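Archease, possible chaperone (Thermotoga maritima, PDB 1J5U) probably activates the tRNA-splicing ligase RtcB by promoting its guanylylation, and binds calcium. Local coordinates at residues 47-52 against 101-106; 53-58 against 97-102. All coordinates share one frame; numbering follows the deposited sequence.

Interaction 1 of 2, residues 47-52 against 101-106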
loop_
_atom_site.group_PDB
_atom_site.type_symbol
_atom_site.label_atom_id
_atom_site.label_comp_id
_atom_site.label_asym_id
_atom_site.label_seq_id
_atom_site.Cartn_x
_atom_site.Cartn_y
_atom_site.Cartn_z
ATOM N N GLU A 47 9.236 -4.315 -1.152
ATOM C CA GLU A 47 9.896 -4.193 -2.448
ATOM C C GLU A 47 11.375 -3.816 -2.364
ATOM O O GLU A 47 12.062 -3.790 -3.378
ATOM C CB GLU A 47 9.159 -3.181 -3.315
ATOM C CG GLU A 47 7.730 -3.597 -3.650
ATOM C CD GLU A 47 7.247 -2.937 -4.921
ATOM O OE1 GLU A 47 7.768 -1.849 -5.246
ATOM O OE2 GLU A 47 6.353 -3.486 -5.593
ATOM N N GLY A 48 11.856 -3.546 -1.160
ATOM C CA GLY A 48 13.248 -3.170 -0.956
ATOM C C GLY A 48 13.626 -1.934 -1.757
ATOM O O GLY A 48 14.727 -1.831 -2.310
ATOM N N ILE A 49 12.698 -0.983 -1.819
ATOM C CA ILE A 49 12.902 0.238 -2.577
ATOM C C ILE A 49 13.946 1.160 -1.972
ATOM O O ILE A 49 13.963 1.400 -0.772
ATOM C CB ILE A 49 11.543 0.998 -2.733
ATOM C CG1 ILE A 49 10.623 0.177 -3.625
ATOM C CG2 ILE A 49 11.757 2.399 -3.322
ATOM C CD1 ILE A 49 9.167 0.629 -3.642
ATOM N N VAL A 50 14.839 1.651 -2.818
ATOM C CA VAL A 50 15.870 2.594 -2.388
ATOM C C VAL A 50 15.486 3.861 -3.144
ATOM O O VAL A 50 15.232 3.825 -4.354
ATOM C CB VAL A 50 17.302 2.132 -2.791
ATOM C CG1 VAL A 50 18.339 3.140 -2.295
ATOM C CG2 VAL A 50 17.598 0.765 -2.184
ATOM N N LEU A 51 15.431 4.978 -2.437
ATOM C CA LEU A 51 15.002 6.226 -3.057
ATOM C C LEU A 51 16.064 7.214 -3.524
ATOM O O LEU A 51 17.121 7.344 -2.917
ATOM C CB LEU A 51 14.060 6.967 -2.097
ATOM C CG LEU A 51 12.817 6.229 -1.593
ATOM C CD1 LEU A 51 12.082 7.106 -0.595
ATOM C CD2 LEU A 51 11.921 5.886 -2.760
ATOM N N ASP A 52 15.763 7.908 -4.616
ATOM C CA ASP A 52 16.637 8.962 -5.110
ATOM C C ASP A 52 16.052 10.210 -4.437
ATOM O O ASP A 52 15.157 10.098 -3.591
ATOM C CB ASP A 52 16.568 9.105 -6.632
ATOM C CG ASP A 52 17.633 8.277 -7.357
ATOM O OD1 ASP A 52 18.762 8.156 -6.833
ATOM O OD2 ASP A 52 17.351 7.764 -8.468
ATOM N N ARG A 101 8.992 9.888 -4.110
ATOM C CA ARG A 101 10.408 10.085 -4.407
ATOM C C ARG A 101 10.779 9.099 -5.509
ATOM O O ARG A 101 10.209 8.000 -5.604
ATOM C CB ARG A 101 11.283 9.909 -3.165
ATOM C CG ARG A 101 11.423 11.215 -2.370
ATOM C CD ARG A 101 12.242 11.044 -1.099
ATOM N NE ARG A 101 13.631 10.692 -1.374
ATOM C CZ ARG A 101 14.557 10.474 -0.440
ATOM N NH1 ARG A 101 14.250 10.573 0.846
ATOM N NH2 ARG A 101 15.791 10.146 -0.795
ATOM N N LYS A 102 11.698 9.518 -6.379
ATOM C CA LYS A 102 12.120 8.684 -7.484
ATOM C C LYS A 102 12.810 7.454 -6.929
ATOM O O LYS A 102 13.614 7.545 -6.011
ATOM C CB LYS A 102 13.083 9.446 -8.399
ATOM C CG LYS A 102 13.342 8.758 -9.704
ATOM C CD LYS A 102 12.053 8.652 -10.523
ATOM C CE LYS A 102 12.263 7.775 -11.757
ATOM N NZ LYS A 102 11.040 7.659 -12.580
ATOM N N ILE A 103 12.477 6.304 -7.491
ATOM C CA ILE A 103 13.061 5.044 -7.055
ATOM C C ILE A 103 14.449 4.872 -7.663
ATOM O O ILE A 103 14.595 4.880 -8.884
ATOM C CB ILE A 103 12.167 3.880 -7.502
ATOM C CG1 ILE A 103 10.835 3.963 -6.755
ATOM C CG2 ILE A 103 12.889 2.554 -7.338
ATOM C CD1 ILE A 103 9.811 2.937 -7.221
ATOM N N ARG A 104 15.470 4.752 -6.820
ATOM C CA ARG A 104 16.817 4.548 -7.336
ATOM C C ARG A 104 16.864 3.091 -7.803
ATOM O O ARG A 104 17.150 2.804 -8.961
ATOM C CB ARG A 104 17.864 4.783 -6.254
ATOM C CG ARG A 104 19.293 4.819 -6.805
ATOM C CD ARG A 104 20.312 4.962 -5.692
ATOM N NE ARG A 104 20.074 6.152 -4.884
ATOM C CZ ARG A 104 20.589 6.345 -3.673
ATOM N NH1 ARG A 104 21.374 5.417 -3.133
ATOM N NH2 ARG A 104 20.312 7.458 -2.998
ATOM N N LYS A 105 16.558 2.174 -6.892
ATOM C CA LYS A 105 16.535 0.756 -7.227
ATOM C C LYS A 105 15.604 -0.022 -6.305
ATOM O O LYS A 105 15.199 0.473 -5.246
ATOM C CB LYS A 105 17.949 0.162 -7.166
ATOM C CG LYS A 105 18.663 0.351 -5.838
ATOM C CD LYS A 105 19.968 -0.445 -5.820
ATOM C CE LYS A 105 20.817 -0.103 -4.600
ATOM N NZ LYS A 105 21.247 1.335 -4.613
ATOM N N LYS A 106 15.262 -1.235 -6.733
ATOM C CA LYS A 106 14.386 -2.126 -5.978
ATOM C C LYS A 106 15.072 -3.479 -5.816
ATOM O O LYS A 106 15.810 -3.920 -6.695
ATOM C CB LYS A 106 13.058 -2.333 -6.702
ATOM C CG LYS A 106 12.220 -1.090 -6.854
ATOM C CD LYS A 106 10.775 -1.440 -7.199
ATOM C CE LYS A 106 10.682 -2.260 -8.469
ATOM N NZ LYS A 106 9.272 -2.514 -8.839
HETATM O O HOH W 1 7.137 -4.150 -8.042
#
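R101 reaches D52 side-on, its NE (2.8 Å) and NH2 (2.9 Å) both donating to the backbone oxygen D52 O, which lies in the guanidinium plane. NE approaches in the plane of that carbonyl, whereas NH2 stands well above it. The bend at chi3 (65°) swings NE toward this oxygen, and L51 CB packs over one face of the same guanidinium near its rim. The D52 side chain is gripped separately: R104 NE forms a salt bridge to OD1 at 3.1 Å, meeting it from above the carboxylate plane, the two flat groups being turned 36° apart. V50 CG1 lies over a face of the R104 guanidinium, near its rim. Behind these groups, the backbones pair antiparallel. D52 N binds K102 O almost straight (172°) and V50 N binds K105 O, while V50 O takes R104 N at 2.6 Å and, weakly, K105 N. Further back, I49 CG2 meets I103 CG1 at 3.9 Å; both isoleucines also touch I80 of helix 66-81 and A85. At the far end K106 runs beside I49 and E47, with a water bridging K106 NZ and E47 OE2. The direct E47 OE1-K106 NZ salt bridge is long, at 4.0 Å, and OE1 is buried without a hydrogen-bonding partner; OE2 also accepts from I111 N. G48, with positive phi, closes the preceding helix in a Schellman motif, directing the chain into strand 50-52. R104 and K105 both face V50, a classic beta bulge in strand 95-105, where short strand 50-52 joins it in a branched antiparallel sheet.

Interaction 2 of 2, residues 53-58 against 97-102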
loop_
_atom_site.group_PDB
_atom_site.type_symbol
_atom_site.label_atom_id
_atom_site.label_comp_id
_atom_site.label_asym_id
_atom_site.label_seq_id
_atom_site.Cartn_x
_atom_site.Cartn_y
_atom_site.Cartn_z
ATOM N N THR A 53 16.522 11.394 -4.819
ATOM C CA THR A 53 16.046 12.617 -4.185
ATOM C C THR A 53 14.915 13.358 -4.879
ATOM O O THR A 53 14.174 14.085 -4.225
ATOM C CB THR A 53 17.196 13.603 -4.013
ATOM O OG1 THR A 53 17.687 13.962 -5.308
ATOM C CG2 THR A 53 18.321 12.970 -3.210
ATOM N N GLU A 54 14.787 13.187 -6.193
ATOM C CA GLU A 54 13.758 13.884 -6.958
ATOM C C GLU A 54 12.367 13.563 -6.421
ATOM O O GLU A 54 12.051 12.405 -6.122
ATOM C CB GLU A 54 13.869 13.517 -8.441
ATOM C CG GLU A 54 12.821 14.139 -9.321
ATOM C CD GLU A 54 12.978 13.774 -10.786
ATOM O OE1 GLU A 54 13.450 12.654 -11.085
ATOM O OE2 GLU A 54 12.606 14.601 -11.643
ATOM N N GLU A 55 11.543 14.599 -6.283
ATOM C CA GLU A 55 10.198 14.433 -5.747
ATOM C C GLU A 55 9.082 14.771 -6.721
ATOM O O GLU A 55 9.288 15.423 -7.749
ATOM C CB GLU A 55 10.046 15.273 -4.478
ATOM C CG GLU A 55 10.867 14.777 -3.308
ATOM C CD GLU A 55 10.858 15.748 -2.141
ATOM O OE1 GLU A 55 9.931 16.575 -2.063
ATOM O OE2 GLU A 55 11.766 15.679 -1.291
ATOM N N LYS A 56 7.885 14.329 -6.367
ATOM C CA LYS A 56 6.691 14.532 -7.171
ATOM C C LYS A 56 5.522 14.400 -6.190
ATOM O O LYS A 56 5.606 13.615 -5.234
ATOM C CB LYS A 56 6.651 13.442 -8.242
ATOM C CG LYS A 56 5.322 13.139 -8.842
ATOM C CD LYS A 56 5.474 12.107 -9.948
ATOM C CE LYS A 56 4.289 11.160 -9.965
ATOM N NZ LYS A 56 4.069 10.566 -11.310
ATOM N N GLU A 57 4.442 15.145 -6.399
ATOM C CA GLU A 57 3.327 15.041 -5.472
ATOM C C GLU A 57 1.953 14.900 -6.130
ATOM O O GLU A 57 1.706 15.425 -7.217
ATOM C CB GLU A 57 3.336 16.250 -4.518
ATOM C CG GLU A 57 4.658 16.461 -3.815
ATOM C CD GLU A 57 4.689 17.702 -2.941
ATOM O OE1 GLU A 57 4.259 18.797 -3.375
ATOM O OE2 GLU A 57 5.181 17.582 -1.814
ATOM N N LYS A 58 1.053 14.196 -5.444
ATOM C CA LYS A 58 -0.309 13.987 -5.919
ATOM C C LYS A 58 -1.240 14.118 -4.728
ATOM O O LYS A 58 -0.814 13.952 -3.577
ATOM C CB LYS A 58 -0.476 12.592 -6.535
ATOM C CG LYS A 58 0.422 12.340 -7.723
ATOM C CD LYS A 58 0.259 10.920 -8.252
ATOM C CE LYS A 58 -1.092 10.729 -8.930
ATOM N NZ LYS A 58 -1.195 9.353 -9.562
ATOM N N LYS A 97 -1.973 15.075 0.769
ATOM C CA LYS A 97 -0.939 15.377 -0.213
ATOM C C LYS A 97 0.178 14.365 0.014
ATOM O O LYS A 97 0.797 14.302 1.091
ATOM C CB LYS A 97 -0.384 16.793 -0.041
ATOM C CG LYS A 97 0.857 17.045 -0.881
ATOM C CD LYS A 97 1.527 18.399 -0.576
ATOM C CE LYS A 97 0.871 19.553 -1.288
ATOM N NZ LYS A 97 1.670 20.834 -1.113
ATOM N N VAL A 98 0.417 13.562 -1.011
ATOM C CA VAL A 98 1.441 12.529 -0.960
ATOM C C VAL A 98 2.670 12.939 -1.765
ATOM O O VAL A 98 2.569 13.262 -2.944
ATOM C CB VAL A 98 0.870 11.197 -1.524
ATOM C CG1 VAL A 98 1.983 10.112 -1.603
ATOM C CG2 VAL A 98 -0.270 10.730 -0.624
ATOM N N THR A 99 3.823 12.961 -1.112
ATOM C CA THR A 99 5.057 13.283 -1.808
ATOM C C THR A 99 5.708 11.944 -2.167
ATOM O O THR A 99 5.913 11.092 -1.291
ATOM C CB THR A 99 6.039 14.066 -0.914
ATOM O OG1 THR A 99 5.395 15.236 -0.377
ATOM C CG2 THR A 99 7.269 14.507 -1.738
ATOM N N PHE A 100 5.987 11.749 -3.452
ATOM C CA PHE A 100 6.656 10.553 -3.931
ATOM C C PHE A 100 8.127 10.894 -4.168
ATOM O O PHE A 100 8.473 12.065 -4.362
ATOM C CB PHE A 100 6.059 10.087 -5.262
ATOM C CG PHE A 100 4.635 9.639 -5.176
ATOM C CD1 PHE A 100 3.592 10.570 -5.138
ATOM C CD2 PHE A 100 4.331 8.287 -5.168
ATOM C CE1 PHE A 100 2.270 10.159 -5.101
ATOM C CE2 PHE A 100 3.009 7.855 -5.126
ATOM C CZ PHE A 100 1.973 8.788 -5.096
ATOM N N ARG A 101 8.992 9.888 -4.110
ATOM C CA ARG A 101 10.408 10.085 -4.407
ATOM C C ARG A 101 10.779 9.099 -5.509
ATOM O O ARG A 101 10.209 8.000 -5.604
ATOM C CB ARG A 101 11.283 9.909 -3.165
ATOM C CG ARG A 101 11.423 11.215 -2.370
ATOM C CD ARG A 101 12.242 11.044 -1.099
ATOM N NE ARG A 101 13.631 10.692 -1.374
ATOM C CZ ARG A 101 14.557 10.474 -0.440
ATOM N NH1 ARG A 101 14.250 10.573 0.846
ATOM N NH2 ARG A 101 15.791 10.146 -0.795
ATOM N N LYS A 102 11.698 9.518 -6.379
ATOM C CA LYS A 102 12.120 8.684 -7.484
ATOM C C LYS A 102 12.810 7.454 -6.929
ATOM O O LYS A 102 13.614 7.545 -6.011
ATOM C CB LYS A 102 13.083 9.446 -8.399
ATOM C CG LYS A 102 13.342 8.758 -9.704
ATOM C CD LYS A 102 12.053 8.652 -10.523
ATOM C CE LYS A 102 12.263 7.775 -11.757
ATOM N NZ LYS A 102 11.040 7.659 -12.580
HETATM O O HOH W 2 4.282 21.030 -1.913
#
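T99 and E57 stand side by side on one face of a regular antiparallel pair, and T99 OG1 donates to E57 OE2 at 2.8 Å. T99 OG1 sits anti to its carbonyl carbon (chi1 -54°) and meets the carboxylate oxygen on its anti side, close to the carboxylate plane. The other oxygen, E57 OE1, shares a water with K97 NZ; the direct OE1-NZ salt bridge is long, at 4.0 Å. T99 CG2, on the other branch, turns toward E55, whose OE1 comes within 3.4 Å of it. E55 CG in turn packs on R101 CG at 3.7 Å, an aliphatic contact; the R101 guanidinium itself is turned to D52 O. On the opposite face, F100 leans its ring edge toward the neighbouring strand, with K56 O near the ring plane. K58 crosses it obliquely, CD 3.8 Å from F100 CE1, before its bend at chi3 (70°) turns CE away. V98 CG1, two residues back on the same strand as F100, lies over one ring face, 3.5 Å above the plane and toward the rim. Between the two faces, K56 and F100 exchange two backbone bonds of unequal quality: F100 N to K56 O is short and nearly straight (2.6 Å, 169°), K56 N to F100 O longer. K58 and V98 form a second reciprocal pair, and K102 N binds E54 O. The F100 face lies against helix 66-81: W76 meets the F100 ring nearly perpendicularly, and salt bridges carry K56 to E79 and K58 to D75 and E79. Across strand 95-105, W87 of strand 84-92 touches E55 and T99 on the other face.

Interactions 1 and 2 lie along one long strand, 95-105, with centres 12 Å apart, and share R101 and K102. The chain turns a corner at T53, so the consecutive strands 50-52 and 54-61 pair with successive parts of it. K102 joins the two directly, bonded through its backbone to residues on both sides of the corner, and R101 likewise touches both strands. Both contacts belong to the sheet that also contains strand 84-92. The calcium site is remote from interaction 2; in interaction 1 the E47 side chain lies about 8 Å from that of the calcium ligand T136 and about 13 Å from the ion.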